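Local coordinates for pyrroline carboxylate reductase (PDB 2RCY), which reduces pyrroline-5-carboxylate to proline with a nicotinamide adenine dinucleotide cofactor as hydride donor, and is captured here with NADP bound, at the interface of chains A and B. Numbering follows the deposited sequence. Chains: chain A/B, Pyrroline carboxylate reductase.

Contact 1: the interface of chains A and B. Residues chain A 180, 184, 189, 197; chain B 161-162, 165.
A:Leu189 meets B:Ile161 and B:Ile165 together, two isoleucines one turn apart on helix 159-167, and so illustrates how a branched residue in a loop can bridge two residues one turn apart on a partner helix. Its CB stays back from the partner; contact begins at CG, which lies 3.8 Å from CG2 of B:Ile161. The fork then divides the work. CD2 follows the same methyl, also at 3.8 Å from B:Ile161 CG2, while CD1 turns to CD1 of B:Ile165 at 3.8 Å. Toward B:Ile165 the approach is tip to tip, whereas A:Leu189 and B:Ile161 slide past one another in opposite directions.

The methyl CD1 of B:Ile165 reaches further, to 3.4 Å from CA of A:Gly184 near the end of helix 169-186, where no side chain stands in its way. With CG1 anti to the backbone N (chi1 176°), B:Ile161 sends that branch to the same glycine, CG1 to CA at 4.0 Å, and leaves CG2 for the leucine. Beside them CB of B:Ala162 faces CD2 of A:Leu197 at 4.0 Å, bringing in helix 191-211, and the backbone carbonyl of A:Leu180 borders the B:Ile165 methyl. The short B helix is thus lodged between two A helices and the loop joining them, an apolar seam that helps hold the two subunits of the dimer together.

Contact 2: the interface of chains A and B. Residues chain A 92-93, 256-257, 260; chain B 227-229.
B:Ile229 packs against A:Met260, here selenomethionine, and A:Lys256, with its tip directed at the backbone of A:Gly92. It hides 61 Å² of its surface, about twice that of either partner, and works as a small hydrophobic key at the start of helix 229-239. Its CG1 is anti to the carbonyl carbon (chi1 -55°), and the extended end of the chain carries CD1 away from its own helix into chain A. There the methyl comes within 3.7 Å of CA of A:Gly92, in the loop that contributes to NADP binding, and borders the N of A:Gly93. From another direction CB of A:Ser257 touches the same CD1 at 3.8 Å.

A:Met260 crosses B:Ile229 obliquely, its selenium 3.7 Å from CG1. A bend at chi3 (86°) then turns the terminal methyl aside, so that CE lies 4.0 Å from the carbonyl oxygen of B:Gly227. One helical turn earlier, A:Lys256 covers the base of the isoleucine: its CG sits 3.8 Å from CA of B:Ile229. The lysine chain runs on past the two glycines, with CE 3.8 Å from O of B:Gly227. Its side-chain nitrogen, NZ, stays 4.1 Å from O of B:Gly227, so that across this patch the contact is made by its aliphatic stem, CG and CE.

B:Gly227 and B:Gly228 follow B:Ser225 and B:Pro226, which line an NADP pocket in this structure. The lysine, serine and selenomethionine all stand on the last helix, 242-260, of chain A. The site therefore brings together three parts of the fold: that C-terminal helix, the loop after strand 86-89 of the nucleotide-binding domain, and the glycine-rich turn leading into helix 229-239 of the partner.

Contact 1: the interface of chains A and B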
loop_
_atom_site.group_PDB
_atom_site.type_symbol
_atom_site.label_atom_id
_atom_site.label_comp_id
_atom_site.label_asym_id
_atom_site.label_seq_id
_atom_site.Cartn_x
_atom_site.Cartn_y
_atom_site.Cartn_z
ATOM N N LEU A 180 -20.500 4.164 -11.836
ATOM C CA LEU A 180 -21.153 5.457 -11.642
ATOM C C LEU A 180 -22.584 5.301 -11.129
ATOM O O LEU A 180 -23.008 6.036 -10.233
ATOM C CB LEU A 180 -21.124 6.280 -12.933
ATOM C CG LEU A 180 -19.797 6.920 -13.351
ATOM C CD1 LEU A 180 -19.817 7.248 -14.830
ATOM C CD2 LEU A 180 -19.488 8.165 -12.526
ATOM N N GLY A 184 -24.355 6.255 -7.349
ATOM C CA GLY A 184 -25.640 6.942 -7.243
ATOM C C GLY A 184 -26.660 6.186 -6.417
ATOM O O GLY A 184 -27.341 6.776 -5.575
ATOM N N LEU A 189 -30.083 7.790 -4.883
ATOM C CA LEU A 189 -30.779 7.782 -6.171
ATOM C C LEU A 189 -31.258 6.384 -6.548
ATOM O O LEU A 189 -30.665 5.383 -6.142
ATOM C CB LEU A 189 -29.885 8.332 -7.289
ATOM C CG LEU A 189 -29.263 9.731 -7.218
ATOM C CD1 LEU A 189 -28.481 9.999 -8.492
ATOM C CD2 LEU A 189 -30.301 10.821 -6.996
ATOM N N LEU A 197 -28.944 9.670 -15.714
ATOM C CA LEU A 197 -27.982 10.732 -15.430
ATOM C C LEU A 197 -26.564 10.391 -15.885
ATOM O O LEU A 197 -25.834 11.271 -16.328
ATOM C CB LEU A 197 -27.991 11.077 -13.938
ATOM C CG LEU A 197 -28.725 12.341 -13.473
ATOM C CD1 LEU A 197 -30.165 12.410 -13.962
ATOM C CD2 LEU A 197 -28.669 12.443 -11.957
ATOM N N ILE B 161 -25.864 14.195 -4.438
ATOM C CA ILE B 161 -25.357 13.038 -5.182
ATOM C C ILE B 161 -25.554 13.206 -6.691
ATOM O O ILE B 161 -24.695 12.810 -7.483
ATOM C CB ILE B 161 -25.949 11.679 -4.662
ATOM C CG1 ILE B 161 -25.485 10.498 -5.524
ATOM C CG2 ILE B 161 -27.474 11.717 -4.586
ATOM C CD1 ILE B 161 -24.009 10.185 -5.412
ATOM N N ALA B 162 -26.680 13.802 -7.078
ATOM C CA ALA B 162 -26.955 14.084 -8.483
ATOM C C ALA B 162 -25.929 15.063 -9.054
ATOM O O ALA B 162 -25.453 14.875 -10.173
ATOM C CB ALA B 162 -28.365 14.609 -8.656
ATOM N N ILE B 165 -22.681 13.236 -9.718
ATOM C CA ILE B 165 -22.724 12.424 -10.933
ATOM C C ILE B 165 -22.914 13.275 -12.191
ATOM O O ILE B 165 -22.137 13.170 -13.135
ATOM C CB ILE B 165 -23.834 11.343 -10.861
ATOM C CG1 ILE B 165 -23.563 10.376 -9.709
ATOM C CG2 ILE B 165 -23.937 10.572 -12.181
ATOM C CD1 ILE B 165 -24.773 9.569 -9.294
#

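Contact 2: the interface of chains A and B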
loop_
_atom_site.group_PDB
_atom_site.type_symbol
_atom_site.label_atom_id
_atom_site.label_comp_id
_atom_site.label_asym_id
_atom_site.label_seq_id
_atom_site.Cartn_x
_atom_site.Cartn_y
_atom_site.Cartn_z
ATOM N N GLY A 92 -8.878 -12.459 -31.891
ATOM C CA GLY A 92 -7.965 -11.632 -31.110
ATOM C C GLY A 92 -6.600 -12.268 -30.952
ATOM O O GLY A 92 -6.491 -13.463 -30.667
ATOM N N GLY A 93 -5.559 -11.465 -31.147
ATOM C CA GLY A 93 -4.184 -11.927 -30.999
ATOM C C GLY A 93 -3.585 -12.504 -32.267
ATOM O O GLY A 93 -2.428 -12.230 -32.589
ATOM N N LYS A 256 -1.450 -9.136 -23.697
ATOM C CA LYS A 256 -2.141 -10.412 -23.885
ATOM C C LYS A 256 -2.397 -10.677 -25.369
ATOM O O LYS A 256 -2.280 -11.815 -25.829
ATOM C CB LYS A 256 -3.449 -10.447 -23.082
ATOM C CG LYS A 256 -4.300 -11.706 -23.270
ATOM C CD LYS A 256 -3.642 -12.958 -22.694
ATOM C CE LYS A 256 -4.516 -14.179 -22.916
ATOM N NZ LYS A 256 -3.984 -15.392 -22.243
ATOM N N SER A 257 -2.735 -9.620 -26.107
ATOM C CA SER A 257 -2.894 -9.690 -27.558
ATOM C C SER A 257 -1.581 -10.080 -28.243
ATOM O O SER A 257 -1.578 -10.868 -29.190
ATOM C CB SER A 257 -3.405 -8.352 -28.099
ATOM O OG SER A 257 -3.619 -8.405 -29.498
HETATM N N MSE A 260 -0.565 -13.900 -27.335
HETATM C CA MSE A 260 -1.276 -14.816 -28.223
HETATM C C MSE A 260 -0.731 -14.694 -29.647
HETATM O O MSE A 260 -0.823 -15.635 -30.440
HETATM C CB MSE A 260 -2.781 -14.528 -28.199
HETATM C CG MSE A 260 -3.415 -14.643 -26.816
HETATM SE SE MSE A 260 -5.202 -13.860 -26.715
HETATM C CE MSE A 260 -6.241 -15.395 -27.321
ATOM N N GLY B 227 -10.771 -17.045 -21.993
ATOM C CA GLY B 227 -9.328 -17.135 -22.217
ATOM C C GLY B 227 -8.778 -16.025 -23.092
ATOM O O GLY B 227 -7.702 -16.163 -23.675
ATOM N N GLY B 228 -9.507 -14.913 -23.167
ATOM C CA GLY B 228 -9.201 -13.851 -24.122
ATOM C C GLY B 228 -8.520 -12.614 -23.575
ATOM O O GLY B 228 -8.062 -12.589 -22.431
ATOM N N ILE B 229 -8.476 -11.584 -24.416
ATOM C CA ILE B 229 -7.743 -10.344 -24.159
ATOM C C ILE B 229 -8.459 -9.430 -23.157
ATOM O O ILE B 229 -7.834 -8.893 -22.238
ATOM C CB ILE B 229 -7.493 -9.582 -25.490
ATOM C CG1 ILE B 229 -6.774 -10.487 -26.498
ATOM C CG2 ILE B 229 -6.706 -8.297 -25.253
ATOM C CD1 ILE B 229 -6.866 -10.019 -27.939
#

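Contact 1 and contact 2 lie about 35 Å apart, measured between the centres of their C-alpha atoms, and share no residue or secondary-structure element. Contact 1 is made by helices 159-167, 169-186 and 191-211 and the loop between the last two, whereas contact 2 includes the cofactor-binding loop of chain A. Because the interface is two-fold symmetric, each has a twin with the chains exchanged, and the seam is held at widely separated points. Contact 1 would serve cohesion of the dimer, while contact 2 may tie subunit pairing to the shape of the NADP site. This A-B pair is one part of a deposited assembly of ten copies.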